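Local coordinates for protein aminotransferase class-III (PDB 6K8H) that belongs to the class-III aminotransferase family, forms an assembly of two chains and holds the ligand PLR by a covalent bond in its pocket, at residues N70-I75 / E256-R261; E85-Q90 / N321-V326; G281-G286 / T330-L335. One frame throughout, in Å; residues are numbered along the deposited sequence.

How the interactions relate
Three contacts show how one chain can be tied together by links that interlock. From the N terminus, residues 70-75 open interaction 1 and 85-90 open interaction 2. Interaction 1 closes first, at 256-261, a loop of 180 intervening residues. Interaction 3 then opens at 281-286, before interaction 2 closes at 321-326, and itself closes at 330-335. Interaction 2 therefore crosses both of the others, whereas interactions 1 and 3 stand in series. They nevertheless touch, where Thr72 and Val257 pack on Lys282, and both reach PLR. Interactions 2 and 3 share helix 322-334, which thus joins helix 81-91 to the loop following strand 277-281.

Interaction 1. Residues N70-I75 / E256-R261; sequences NYTALI and EVISLR. With PLR ((5-hydroxy-4,6-dimethylpyridin-3-yl)methyl dihydrogen phosphate), chain D.
Arg261 NH1 is gripped twice: it donates to Thr72 O at 2.8 Å, nearly straight at 164°, and to water 2, which passes the link on to Leu74 O. The carbonyl is met from above its own plane, yet its oxygen lies at the edge of the guanidinium, in plane with both waters. Water 1 accepts from Arg261 NE and bonds to Thr72 OG1. Outside the two segments, Ser372 OG and Leu421 O take up NH2; with the three partners in its plane, these bonds would fix the rotation of the buried guanidinium. Over one face stands Ile75 CD1, 3.5 Å above the guanidinium centre, the two side chains meeting tip to tip. Thr72 OG1, set between backbone N and carbonyl carbon (chi1 76°), also donates to Tyr71 O at 2.6 Å and packs on Ile258 CG1 at 3.5 Å. That same CG1 comes to 3.2 Å from PLR O3, while Val257 CB lies 3.5 Å from PLR N1. The left-handed turn 70-72, which also borders the second subunit, thus backs the loop after strand 251-255, a pocket wall consistent with the fold of PLP-dependent aminotransferases.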
ATOM      1  N   ASN B  70       3.532  16.467  -4.137  1.00 10.82           N
ATOM      2  CA  ASN B  70       3.692  15.062  -3.766  1.00 10.78           C
ATOM      3  C   ASN B  70       3.740  14.178  -5.012  1.00 10.24           C
ATOM      4  O   ASN B  70       3.020  13.184  -5.142  1.00 11.04           O
ATOM      5  CB  ASN B  70       2.596  14.606  -2.807  1.00 11.90           C
ATOM      6  CG  ASN B  70       3.061  13.470  -1.926  1.00 10.86           C
ATOM      7  OD1 ASN B  70       4.248  13.373  -1.640  1.00 14.03           O
ATOM      8  ND2 ASN B  70       2.144  12.601  -1.510  1.00 13.03           N
ATOM      9  N   TYR B  71       4.602  14.578  -5.948  1.00 10.73           N
ATOM     10  CA  TYR B  71       4.822  13.862  -7.200  1.00 10.01           C
ATOM     11  C   TYR B  71       3.515  13.667  -7.970  1.00 11.84           C
ATOM     12  O   TYR B  71       3.182  12.570  -8.414  1.00  7.93           O
ATOM     13  CB  TYR B  71       5.568  12.548  -6.945  1.00  9.09           C
ATOM     14  CG  TYR B  71       7.039  12.868  -6.720  1.00  9.58           C
ATOM     15  CD1 TYR B  71       7.511  13.227  -5.462  1.00 15.66           C
ATOM     16  CD2 TYR B  71       7.924  12.914  -7.785  1.00 13.99           C
ATOM     17  CE1 TYR B  71       8.850  13.577  -5.267  1.00 18.45           C
ATOM     18  CE2 TYR B  71       9.259  13.246  -7.604  1.00 14.27           C
ATOM     19  CZ  TYR B  71       9.717  13.584  -6.348  1.00 17.55           C
ATOM     20  OH  TYR B  71      11.045  13.922  -6.179  1.00 21.70           O
ATOM     21  N   THR B  72       2.794  14.779  -8.147  1.00 11.69           N
ATOM     22  CA  THR B  72       1.577  14.984  -8.953  1.00 10.02           C
ATOM     23  C   THR B  72       0.305  14.485  -8.272  1.00 10.61           C
ATOM     24  O   THR B  72      -0.766  14.555  -8.904  1.00 11.53           O
ATOM     25  CB  THR B  72       1.636  14.363 -10.369  1.00  9.66           C
ATOM     26  OG1 THR B  72       1.462  12.938 -10.312  1.00  9.20           O
ATOM     27  CG2 THR B  72       2.947  14.693 -11.076  1.00 11.65           C
ATOM     28  N   ALA B  73       0.367  13.991  -7.029  1.00  8.01           N
ATOM     29  CA  ALA B  73      -0.830  13.458  -6.378  1.00  9.34           C
ATOM     30  C   ALA B  73      -1.831  14.553  -6.013  1.00  8.36           C
ATOM     31  O   ALA B  73      -3.045  14.332  -6.071  1.00 10.90           O
ATOM     32  CB  ALA B  73      -0.449  12.657  -5.130  1.00  9.87           C
ATOM     33  N   LEU B  74      -1.359  15.708  -5.569  1.00  9.34           N
ATOM     34  CA  LEU B  74      -2.247  16.752  -5.055  1.00  9.85           C
ATOM     35  C   LEU B  74      -2.501  17.770  -6.161  1.00  9.11           C
ATOM     36  O   LEU B  74      -1.970  18.882  -6.172  1.00  8.26           O
ATOM     37  CB  LEU B  74      -1.658  17.383  -3.792  1.00  8.70           C
ATOM     38  CG  LEU B  74      -2.046  16.622  -2.517  1.00 11.66           C
ATOM     39  CD1 LEU B  74      -1.413  15.216  -2.480  1.00 11.22           C
ATOM     40  CD2 LEU B  74      -1.659  17.427  -1.297  1.00 16.85           C
ATOM     41  N   ILE B  75      -3.370  17.380  -7.092  1.00  6.55           N
ATOM     42  CA  ILE B  75      -3.667  18.244  -8.227  1.00  9.11           C
ATOM     43  C   ILE B  75      -4.373  19.519  -7.784  1.00  9.59           C
ATOM     44  O   ILE B  75      -4.361  20.511  -8.518  1.00  8.81           O
ATOM     45  CB  ILE B  75      -4.472  17.455  -9.280  1.00 10.63           C
ATOM     46  CG1 ILE B  75      -4.615  18.266 -10.586  1.00 11.20           C
ATOM     47  CG2 ILE B  75      -5.807  16.998  -8.702  1.00 10.42           C
ATOM     48  CD1 ILE B  75      -4.703  17.398 -11.828  1.00 12.72           C
ATOM     49  N   GLU B 256      -1.181   4.316 -15.304  1.00  7.50           N
ATOM     50  CA  GLU B 256      -1.562   5.722 -15.306  1.00  8.01           C
ATOM     51  C   GLU B 256      -1.561   6.318 -13.903  1.00 11.86           C
ATOM     52  O   GLU B 256      -2.316   7.252 -13.625  1.00 10.28           O
ATOM     53  CB  GLU B 256      -2.928   5.920 -15.969  1.00  8.49           C
ATOM     54  CG  GLU B 256      -2.971   5.472 -17.436  1.00  8.89           C
ATOM     55  CD  GLU B 256      -3.684   6.477 -18.354  1.00 11.30           C
ATOM     56  OE1 GLU B 256      -3.473   7.708 -18.205  1.00 11.88           O
ATOM     57  OE2 GLU B 256      -4.448   6.026 -19.231  1.00 12.47           O
ATOM     58  N   VAL B 257      -0.728   5.786 -13.002  1.00  9.88           N
ATOM     59  CA  VAL B 257      -0.700   6.318 -11.640  1.00  7.81           C
ATOM     60  C   VAL B 257      -0.386   7.812 -11.663  1.00  8.44           C
ATOM     61  O   VAL B 257      -0.963   8.590 -10.893  1.00  9.15           O
ATOM     62  CB  VAL B 257       0.295   5.522 -10.771  1.00  9.86           C
ATOM     63  CG1 VAL B 257       0.498   6.200  -9.418  1.00  9.14           C
ATOM     64  CG2 VAL B 257      -0.221   4.097 -10.558  1.00  9.34           C
ATOM     65  N   ILE B 258       0.478   8.244 -12.581  1.00  9.22           N
ATOM     66  CA  ILE B 258       0.681   9.664 -12.846  1.00  7.38           C
ATOM     67  C   ILE B 258      -0.139  10.150 -14.042  1.00  9.23           C
ATOM     68  O   ILE B 258      -0.735  11.225 -13.982  1.00 10.79           O
ATOM     69  CB  ILE B 258       2.179   9.986 -13.051  1.00 10.40           C
ATOM     70  CG1 ILE B 258       2.909  10.040 -11.699  1.00  9.83           C
ATOM     71  CG2 ILE B 258       2.347  11.329 -13.787  1.00 11.00           C
ATOM     72  CD1 ILE B 258       4.360  10.528 -11.800  1.00 17.31           C
ATOM     73  N   SER B 259      -0.151   9.404 -15.155  1.00  8.93           N
ATOM     74  CA  SER B 259      -0.644   9.962 -16.419  1.00 12.66           C
ATOM     75  C   SER B 259      -2.161  10.144 -16.462  1.00  9.54           C
ATOM     76  O   SER B 259      -2.657  10.785 -17.402  1.00  8.76           O
ATOM     77  CB  SER B 259      -0.155   9.142 -17.618  1.00 11.70           C
ATOM     78  OG  SER B 259      -0.853   7.917 -17.725  1.00 10.89           O
ATOM     79  N   LEU B 260      -2.915   9.560 -15.523  1.00  7.96           N
ATOM     80  CA  LEU B 260      -4.373   9.661 -15.592  1.00  9.23           C
ATOM     81  C   LEU B 260      -4.837  11.111 -15.567  1.00  8.41           C
ATOM     82  O   LEU B 260      -5.917  11.424 -16.077  1.00 10.21           O
ATOM     83  CB  LEU B 260      -5.023   8.893 -14.436  1.00  8.95           C
ATOM     84  CG  LEU B 260      -6.512   8.541 -14.570  1.00 10.38           C
ATOM     85  CD1 LEU B 260      -6.728   7.325 -15.462  1.00  9.21           C
ATOM     86  CD2 LEU B 260      -7.146   8.309 -13.189  1.00  8.64           C
ATOM     87  N   ARG B 261      -3.998  11.996 -15.040  1.00  9.14           N
ATOM     88  CA  ARG B 261      -4.369  13.428 -14.914  1.00  8.34           C
ATOM     89  C   ARG B 261      -4.223  14.152 -16.259  1.00 11.46           C
ATOM     90  O   ARG B 261      -4.487  15.344 -16.277  1.00  9.99           O
ATOM     91  CB  ARG B 261      -3.505  14.120 -13.857  1.00  7.61           C
ATOM     92  CG  ARG B 261      -2.081  14.392 -14.310  1.00  8.13           C
ATOM     93  CD  ARG B 261      -1.569  15.733 -13.825  1.00 10.65           C
ATOM     94  NE  ARG B 261      -1.414  15.805 -12.383  1.00 11.02           N
ATOM     95  CZ  ARG B 261      -1.208  16.927 -11.709  1.00  9.28           C
ATOM     96  NH1 ARG B 261      -1.080  16.889 -10.396  1.00 10.36           N
ATOM     97  NH2 ARG B 261      -1.146  18.079 -12.345  1.00  8.94           N
TER
HETATM   98  N1  PLR D 501       3.469   4.023 -11.162  1.00 11.69           N
HETATM   99  C2  PLR D 501       3.876   5.243 -11.495  1.00 15.00           C
HETATM  100  C2A PLR D 501       3.941   5.618 -12.939  1.00 16.71           C
HETATM  101  C3  PLR D 501       4.218   6.170 -10.501  1.00 21.00           C
HETATM  102  O3  PLR D 501       4.617   7.401 -10.876  1.00 19.77           O
HETATM  103  C4  PLR D 501       4.139   5.796  -9.145  1.00 18.77           C
HETATM  104  C4A PLR D 501       4.487   6.757  -8.097  1.00 26.64           C
HETATM  105  C5  PLR D 501       3.699   4.506  -8.828  1.00 19.17           C
HETATM  106  C6  PLR D 501       3.398   3.664  -9.864  1.00 17.45           C
HETATM  107  C5A PLR D 501       3.613   4.029  -7.403  1.00 17.28           C
HETATM  108  O4P PLR D 501       2.556   4.645  -6.606  1.00 13.05           O
HETATM  109  P   PLR D 501       2.729   4.741  -5.010  1.00 12.77           P
HETATM  110  O1P PLR D 501       3.010   3.343  -4.560  1.00  6.81           O
HETATM  111  O2P PLR D 501       3.880   5.649  -4.772  1.00 10.14           O
HETATM  112  O3P PLR D 501       1.445   5.286  -4.473  1.00  9.29           O
HETATM  113  O   HOH W   1      -1.170  12.932 -11.762  1.00 12.17           O
HETATM  114  O   HOH W   2      -0.556  19.115  -8.904  1.00  8.54           O

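Interaction 2. Residues E85-Q90 / N321-V326; sequences EAVIRQ and NPVTMV
One face of the Gln90 carboxamide is met by Pro322 CB, 3.5 Å from NE2 and 3.7 Å from CD, while the other branch, OE1, meets Val326 CG2 at 3.8 Å. Gln90 reaches across because CG is anti to the backbone N (chi1 -178°); a bend at chi2 then brings CD over toward Pro322, and the side chain crosses those of Pro322 and Val326 obliquely. Its NE2 is not left to the proline, since it donates to Gly94 O.

The two helical segments run roughly antiparallel, at 151°, with axes 9.2 Å apart. Ala86 presents only a CB, and Val326 CG1 settles on it at 3.5 Å and also on the Ala86 carbonyl oxygen, a tight fit of a small residue under a branched one. Beside it, Val87 CG1 and Val323 CG1, the latter about one turn before Val326, touch at 4.1 Å. Leu91 of the second subunit packs on Val87, and Phe288 of that subunit on Val323, so the valine pair borders the subunit interface.

Helix 322-334 starts at this point. Asn321 is its N-cap: OD1 accepts from Thr324 N at 2.9 Å in an almost straight bond (176°), the donor lying above the carbonyl plane, and ND2 returns a bond to Thr324 OG1. Pro322 fills the first helical position without needing a backbone N-H. No hydrogen bond crosses between the segments. The chemistry is that of methyl groups, a proline ring carbon and the uncharged amide of Gln90, with Gln90 NE2 and the Asn321 and Thr324 side chains bonded on their own sides, which implies cohesion by close packing rather than by directed bonds.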
ATOM      1  N   GLU B  85     -13.479  19.829   3.785  1.00 13.32           N
ATOM      2  CA  GLU B  85     -14.880  19.848   4.280  1.00 14.80           C
ATOM      3  C   GLU B  85     -15.514  18.461   4.115  1.00 14.07           C
ATOM      4  O   GLU B  85     -16.162  18.006   5.058  1.00 12.04           O
ATOM      5  CB  GLU B  85     -15.681  20.898   3.519  1.00 17.19           C
ATOM      6  CG  GLU B  85     -15.460  22.302   4.041  1.00 30.32           C
ATOM      7  CD  GLU B  85     -16.136  23.379   3.212  1.00 41.90           C
ATOM      8  OE1 GLU B  85     -17.214  23.095   2.647  1.00 43.05           O
ATOM      9  OE2 GLU B  85     -15.574  24.483   3.118  1.00 38.54           O
ATOM     10  N   ALA B  86     -15.313  17.812   2.966  1.00 13.23           N
ATOM     11  CA  ALA B  86     -15.872  16.472   2.771  1.00 13.80           C
ATOM     12  C   ALA B  86     -15.286  15.467   3.766  1.00 12.98           C
ATOM     13  O   ALA B  86     -16.012  14.644   4.351  1.00 11.34           O
ATOM     14  CB  ALA B  86     -15.627  16.012   1.339  1.00 13.77           C
ATOM     15  N   VAL B  87     -13.972  15.525   3.971  1.00 12.01           N
ATOM     16  CA  VAL B  87     -13.318  14.618   4.911  1.00 11.46           C
ATOM     17  C   VAL B  87     -13.846  14.837   6.325  1.00 14.20           C
ATOM     18  O   VAL B  87     -14.134  13.880   7.058  1.00 10.67           O
ATOM     19  CB  VAL B  87     -11.791  14.796   4.842  1.00  9.38           C
ATOM     20  CG1 VAL B  87     -11.126  14.108   6.015  1.00 11.46           C
ATOM     21  CG2 VAL B  87     -11.270  14.264   3.506  1.00  8.51           C
ATOM     22  N   ILE B  88     -13.962  16.102   6.716  1.00 12.59           N
ATOM     23  CA  ILE B  88     -14.456  16.424   8.085  1.00 13.68           C
ATOM     24  C   ILE B  88     -15.879  15.870   8.238  1.00 13.46           C
ATOM     25  O   ILE B  88     -16.173  15.321   9.294  1.00 13.92           O
ATOM     26  CB  ILE B  88     -14.333  17.931   8.360  1.00 14.30           C
ATOM     27  CG1 ILE B  88     -12.870  18.317   8.586  1.00 12.27           C
ATOM     28  CG2 ILE B  88     -15.218  18.340   9.520  1.00 12.25           C
ATOM     29  CD1 ILE B  88     -12.605  19.795   8.531  1.00 18.00           C
ATOM     30  N   ARG B  89     -16.715  15.996   7.207  1.00 12.95           N
ATOM     31  CA  ARG B  89     -18.043  15.390   7.254  1.00 14.29           C
ATOM     32  C   ARG B  89     -17.948  13.888   7.498  1.00 16.92           C
ATOM     33  O   ARG B  89     -18.712  13.327   8.301  1.00 13.13           O
ATOM     34  CB  ARG B  89     -18.809  15.654   5.952  1.00 15.99           C
ATOM     35  CG  ARG B  89     -19.592  16.957   5.902  1.00 25.48           C
ATOM     36  CD  ARG B  89     -20.623  16.933   4.774  1.00 25.53           C
ATOM     37  NE  ARG B  89     -20.006  16.943   3.446  1.00 24.63           N
ATOM     38  CZ  ARG B  89     -19.519  18.036   2.855  1.00 32.37           C
ATOM     39  NH1 ARG B  89     -19.576  19.210   3.475  1.00 28.42           N
ATOM     40  NH2 ARG B  89     -18.972  17.962   1.641  1.00 33.10           N
ATOM     41  N   GLN B  90     -17.010  13.221   6.812  1.00 11.48           N
ATOM     42  CA  GLN B  90     -16.900  11.765   6.937  1.00 15.77           C
ATOM     43  C   GLN B  90     -16.390  11.356   8.311  1.00 14.69           C
ATOM     44  O   GLN B  90     -16.810  10.324   8.852  1.00 12.59           O
ATOM     45  CB  GLN B  90     -15.981  11.198   5.853  1.00 13.03           C
ATOM     46  CG  GLN B  90     -15.874   9.675   5.896  1.00 13.83           C
ATOM     47  CD  GLN B  90     -17.221   9.005   5.744  1.00 16.27           C
ATOM     48  OE1 GLN B  90     -18.039   9.412   4.917  1.00 14.69           O
ATOM     49  NE2 GLN B  90     -17.461   7.969   6.536  1.00 12.37           N
ATOM     50  N   ASN B 321     -11.388   2.608   2.041  1.00  6.55           N
ATOM     51  CA  ASN B 321     -11.814   3.255   3.268  1.00  8.44           C
ATOM     52  C   ASN B 321     -12.557   4.547   2.919  1.00  8.29           C
ATOM     53  O   ASN B 321     -12.269   5.183   1.901  1.00  9.80           O
ATOM     54  CB  ASN B 321     -10.624   3.533   4.180  1.00  9.08           C
ATOM     55  CG  ASN B 321      -9.765   4.676   3.680  1.00  8.27           C
ATOM     56  OD1 ASN B 321     -10.050   5.842   3.956  1.00  9.98           O
ATOM     57  ND2 ASN B 321      -8.710   4.350   2.937  1.00  6.94           N
ATOM     58  N   PRO B 322     -13.569   4.915   3.703  1.00  9.78           N
ATOM     59  CA  PRO B 322     -14.423   6.045   3.296  1.00 11.82           C
ATOM     60  C   PRO B 322     -13.703   7.383   3.247  1.00  7.48           C
ATOM     61  O   PRO B 322     -14.108   8.256   2.475  1.00  9.00           O
ATOM     62  CB  PRO B 322     -15.533   6.041   4.356  1.00 11.35           C
ATOM     63  CG  PRO B 322     -15.592   4.606   4.815  1.00 12.50           C
ATOM     64  CD  PRO B 322     -14.161   4.130   4.796  1.00 10.75           C
ATOM     65  N   VAL B 323     -12.652   7.597   4.029  1.00 10.06           N
ATOM     66  CA  VAL B 323     -11.965   8.876   3.925  1.00  8.96           C
ATOM     67  C   VAL B 323     -11.346   9.032   2.541  1.00  9.33           C
ATOM     68  O   VAL B 323     -11.575  10.033   1.855  1.00  7.58           O
ATOM     69  CB  VAL B 323     -10.927   9.037   5.044  1.00  9.29           C
ATOM     70  CG1 VAL B 323     -10.126  10.299   4.805  1.00 10.41           C
ATOM     71  CG2 VAL B 323     -11.645   9.103   6.382  1.00 12.33           C
ATOM     72  N   THR B 324     -10.547   8.050   2.115  1.00  9.13           N
ATOM     73  CA  THR B 324      -9.959   8.104   0.778  1.00  7.47           C
ATOM     74  C   THR B 324     -11.031   8.172  -0.303  1.00  8.64           C
ATOM     75  O   THR B 324     -10.882   8.909  -1.283  1.00  9.59           O
ATOM     76  CB  THR B 324      -9.061   6.893   0.546  1.00  9.73           C
ATOM     77  OG1 THR B 324      -8.013   6.879   1.518  1.00  8.57           O
ATOM     78  CG2 THR B 324      -8.451   6.915  -0.883  1.00  8.54           C
ATOM     79  N   MET B 325     -12.135   7.437  -0.131  1.00  5.24           N
ATOM     80  CA  MET B 325     -13.171   7.425  -1.164  1.00  6.88           C
ATOM     81  C   MET B 325     -13.844   8.784  -1.290  1.00  9.65           C
ATOM     82  O   MET B 325     -14.081   9.263  -2.402  1.00  7.20           O
ATOM     83  CB  MET B 325     -14.206   6.338  -0.863  1.00  7.69           C
ATOM     84  CG  MET B 325     -13.637   4.924  -0.908  1.00  5.32           C
ATOM     85  SD  MET B 325     -13.046   4.382  -2.532  1.00 12.44           S
ATOM     86  CE  MET B 325     -11.302   4.834  -2.454  1.00  6.14           C
ATOM     87  N   VAL B 326     -14.142   9.425  -0.155  1.00  9.58           N
ATOM     88  CA  VAL B 326     -14.791  10.730  -0.158  1.00 10.04           C
ATOM     89  C   VAL B 326     -13.842  11.812  -0.674  1.00 12.55           C
ATOM     90  O   VAL B 326     -14.228  12.661  -1.490  1.00  9.28           O
ATOM     91  CB  VAL B 326     -15.324  11.022   1.255  1.00 13.23           C
ATOM     92  CG1 VAL B 326     -15.588  12.478   1.438  1.00 19.36           C
ATOM     93  CG2 VAL B 326     -16.607  10.191   1.508  1.00 13.26           C
TER

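Interaction 3. Residues G281-G286 / T330-L335; sequences GKIIGG and TAMRKL. With PLR ((5-hydroxy-4,6-dimethylpyridin-3-yl)methyl dihydrogen phosphate), chain D.
Gly286 lays its bare CA against Ala331 CB at 3.7 Å. With no side chain on one partner and a single methyl on the other, the backbones come close, Gly286 CA lying 5.0 Å from Ala331 CA. The glycine sits at positive phi, 63°, closing the short 3-10 turn 283-285. Ile283 supplies the apolar reach. Its chi1 (72°) sets CG1 between the backbone N and the carbonyl carbon, and from there CD1, anti at chi2, meets Met332 SD at 3.9 Å and Leu335 CD1 at 3.9 Å, crossing each side chain at about a right angle. Met332, bent at chi2, also brings SD to 4.2 Å from Ile284 CG2. No hydrogen bond spans the segments; Ala331 O accepts from His76 NE2, outside them.

The turn follows directly on Lys282, whose side chain runs to PLR on the side away from helix 322-334: NZ is covalently joined to PLR C4A, at 1.9 Å in the model. Thr317 of the second subunit packs on this lysine and hydrogen-bonds PLR. Helix 322-334 therefore backs the turn behind the ligand-bearing lysine, just after strand 277-281 of the seven-stranded sheet, an arrangement in keeping with the lysine site of the PLP-dependent aminotransferase fold.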
ATOM      1  N   GLY B 281      -3.638   5.791  -9.181  1.00  9.65           N
ATOM      2  CA  GLY B 281      -3.375   6.194  -7.812  1.00  9.97           C
ATOM      3  C   GLY B 281      -3.248   7.700  -7.758  1.00  7.89           C
ATOM      4  O   GLY B 281      -3.836   8.389  -8.595  1.00  9.00           O
ATOM      5  N   LYS B 282      -2.489   8.214  -6.784  1.00 11.07           N
ATOM      6  CA  LYS B 282      -2.187   9.641  -6.661  1.00  8.73           C
ATOM      7  C   LYS B 282      -3.445  10.523  -6.673  1.00  7.86           C
ATOM      8  O   LYS B 282      -4.142  10.610  -5.645  1.00  9.12           O
ATOM      9  CB  LYS B 282      -1.178  10.029  -7.753  1.00 11.78           C
ATOM     10  CG  LYS B 282       0.194   9.339  -7.549  1.00 13.74           C
ATOM     11  CD  LYS B 282       1.313   9.912  -8.421  1.00 12.71           C
ATOM     12  CE  LYS B 282       2.726   9.603  -7.855  1.00 16.67           C
ATOM     13  NZ  LYS B 282       3.254   8.242  -8.217  1.00 24.61           N
ATOM     14  N   ILE B 283      -3.755  11.179  -7.787  1.00  8.52           N
ATOM     15  CA  ILE B 283      -4.847  12.198  -7.735  1.00 11.12           C
ATOM     16  C   ILE B 283      -6.176  11.590  -7.273  1.00 10.27           C
ATOM     17  O   ILE B 283      -6.929  12.291  -6.605  1.00  9.52           O
ATOM     18  CB  ILE B 283      -5.019  12.919  -9.087  1.00  9.08           C
ATOM     19  CG1 ILE B 283      -5.654  12.010 -10.140  1.00  8.12           C
ATOM     20  CG2 ILE B 283      -3.707  13.525  -9.558  1.00  8.25           C
ATOM     21  CD1 ILE B 283      -6.196  12.746 -11.329  1.00 10.80           C
ATOM     22  N   ILE B 284      -6.400  10.310  -7.547  1.00  8.66           N
ATOM     23  CA  ILE B 284      -7.740   9.768  -7.376  1.00  7.70           C
ATOM     24  C   ILE B 284      -8.066   9.607  -5.899  1.00  8.28           C
ATOM     25  O   ILE B 284      -9.176   9.193  -5.556  1.00 11.77           O
ATOM     26  CB  ILE B 284      -7.919   8.427  -8.123  1.00  8.11           C
ATOM     27  CG1 ILE B 284      -6.948   7.365  -7.599  1.00 10.08           C
ATOM     28  CG2 ILE B 284      -7.731   8.597  -9.602  1.00 10.40           C
ATOM     29  CD1 ILE B 284      -7.397   5.936  -7.904  1.00  6.97           C
ATOM     30  N   GLY B 285      -7.117   9.920  -5.014  1.00  8.72           N
ATOM     31  CA  GLY B 285      -7.400   9.842  -3.590  1.00  9.70           C
ATOM     32  C   GLY B 285      -7.553  11.157  -2.867  1.00  9.10           C
ATOM     33  O   GLY B 285      -7.671  11.151  -1.623  1.00 11.34           O
ATOM     34  N   GLY B 286      -7.537  12.291  -3.563  1.00  9.68           N
ATOM     35  CA  GLY B 286      -7.677  13.591  -2.921  1.00 12.64           C
ATOM     36  C   GLY B 286      -6.575  13.967  -1.953  1.00 12.19           C
ATOM     37  O   GLY B 286      -6.788  14.829  -1.096  1.00 12.28           O
ATOM     38  N   THR B 330     -14.442  13.946  -4.177  1.00  9.40           N
ATOM     39  CA  THR B 330     -14.425  15.410  -4.242  1.00 11.46           C
ATOM     40  C   THR B 330     -13.349  15.912  -5.199  1.00 12.58           C
ATOM     41  O   THR B 330     -13.613  16.764  -6.064  1.00  9.46           O
ATOM     42  CB  THR B 330     -14.219  15.985  -2.839  1.00 11.30           C
ATOM     43  OG1 THR B 330     -15.174  15.393  -1.949  1.00 12.90           O
ATOM     44  CG2 THR B 330     -14.387  17.500  -2.823  1.00 11.22           C
ATOM     45  N   ALA B 331     -12.124  15.383  -5.068  1.00 10.01           N
ATOM     46  CA  ALA B 331     -11.027  15.817  -5.937  1.00 10.58           C
ATOM     47  C   ALA B 331     -11.375  15.620  -7.405  1.00  9.94           C
ATOM     48  O   ALA B 331     -11.173  16.517  -8.234  1.00 10.75           O
ATOM     49  CB  ALA B 331      -9.747  15.051  -5.593  1.00  8.74           C
ATOM     50  N   MET B 332     -11.918  14.451  -7.743  1.00  7.94           N
ATOM     51  CA  MET B 332     -12.232  14.173  -9.136  1.00  9.83           C
ATOM     52  C   MET B 332     -13.412  15.007  -9.610  1.00  8.59           C
ATOM     53  O   MET B 332     -13.401  15.501 -10.741  1.00 10.46           O
ATOM     54  CB  MET B 332     -12.502  12.681  -9.324  1.00  9.04           C
ATOM     55  CG  MET B 332     -11.301  11.792  -9.053  1.00  9.03           C
ATOM     56  SD  MET B 332      -9.823  12.257  -9.990  1.00 11.89           S
ATOM     57  CE  MET B 332     -10.317  11.764 -11.643  1.00 13.87           C
ATOM     58  N   ARG B 333     -14.436  15.189  -8.764  1.00  6.64           N
ATOM     59  CA  ARG B 333     -15.578  15.993  -9.185  1.00  8.24           C
ATOM     60  C   ARG B 333     -15.172  17.425  -9.474  1.00  9.40           C
ATOM     61  O   ARG B 333     -15.795  18.081 -10.317  1.00 11.32           O
ATOM     62  CB  ARG B 333     -16.685  15.981  -8.130  1.00 11.74           C
ATOM     63  CG  ARG B 333     -17.643  14.798  -8.278  1.00 15.39           C
ATOM     64  CD  ARG B 333     -18.744  14.823  -7.212  1.00 12.16           C
ATOM     65  NE  ARG B 333     -19.590  13.638  -7.343  1.00 19.59           N
ATOM     66  CZ  ARG B 333     -20.503  13.259  -6.453  1.00 24.20           C
ATOM     67  NH1 ARG B 333     -20.689  13.975  -5.350  1.00 22.98           N
ATOM     68  NH2 ARG B 333     -21.224  12.157  -6.667  1.00 28.95           N
ATOM     69  N   LYS B 334     -14.157  17.938  -8.768  1.00 11.18           N
ATOM     70  CA  LYS B 334     -13.648  19.276  -9.048  1.00 10.52           C
ATOM     71  C   LYS B 334     -12.835  19.363 -10.335  1.00 12.04           C
ATOM     72  O   LYS B 334     -12.633  20.476 -10.841  1.00 12.73           O
ATOM     73  CB  LYS B 334     -12.808  19.771  -7.869  1.00 12.96           C
ATOM     74  CG  LYS B 334     -13.640  20.042  -6.625  1.00 15.24           C
ATOM     75  CD  LYS B 334     -12.787  20.211  -5.361  1.00 14.55           C
ATOM     76  CE  LYS B 334     -11.754  21.298  -5.507  1.00 20.08           C
ATOM     77  NZ  LYS B 334     -12.275  22.641  -5.121  1.00 21.46           N
ATOM     78  N   LEU B 335     -12.336  18.234 -10.856  1.00 10.74           N
ATOM     79  CA  LEU B 335     -11.590  18.187 -12.121  1.00 11.29           C
ATOM     80  C   LEU B 335     -12.577  17.974 -13.265  1.00 10.86           C
ATOM     81  O   LEU B 335     -12.809  16.855 -13.726  1.00  9.77           O
ATOM     82  CB  LEU B 335     -10.551  17.075 -12.106  1.00 12.49           C
ATOM     83  CG  LEU B 335      -9.211  17.217 -11.417  1.00 16.87           C
ATOM     84  CD1 LEU B 335      -8.456  15.896 -11.602  1.00 12.67           C
ATOM     85  CD2 LEU B 335      -8.419  18.392 -11.969  1.00 13.90           C
TER
HETATM   86  N1  PLR D 501       3.469   4.023 -11.162  1.00 11.69           N
HETATM   87  C2  PLR D 501       3.876   5.243 -11.495  1.00 15.00           C
HETATM   88  C2A PLR D 501       3.941   5.618 -12.939  1.00 16.71           C
HETATM   89  C3  PLR D 501       4.218   6.170 -10.501  1.00 21.00           C
HETATM   90  O3  PLR D 501       4.617   7.401 -10.876  1.00 19.77           O
HETATM   91  C4  PLR D 501       4.139   5.796  -9.145  1.00 18.77           C
HETATM   92  C4A PLR D 501       4.487   6.757  -8.097  1.00 26.64           C
HETATM   93  C5  PLR D 501       3.699   4.506  -8.828  1.00 19.17           C
HETATM   94  C6  PLR D 501       3.398   3.664  -9.864  1.00 17.45           C
HETATM   95  C5A PLR D 501       3.613   4.029  -7.403  1.00 17.28           C
HETATM   96  O4P PLR D 501       2.556   4.645  -6.606  1.00 13.05           O
HETATM   97  P   PLR D 501       2.729   4.741  -5.010  1.00 12.77           P
HETATM   98  O1P PLR D 501       3.010   3.343  -4.560  1.00  6.81           O
HETATM   99  O2P PLR D 501       3.880   5.649  -4.772  1.00 10.14           O
HETATM  100  O3P PLR D 501       1.445   5.286  -4.473  1.00  9.29           O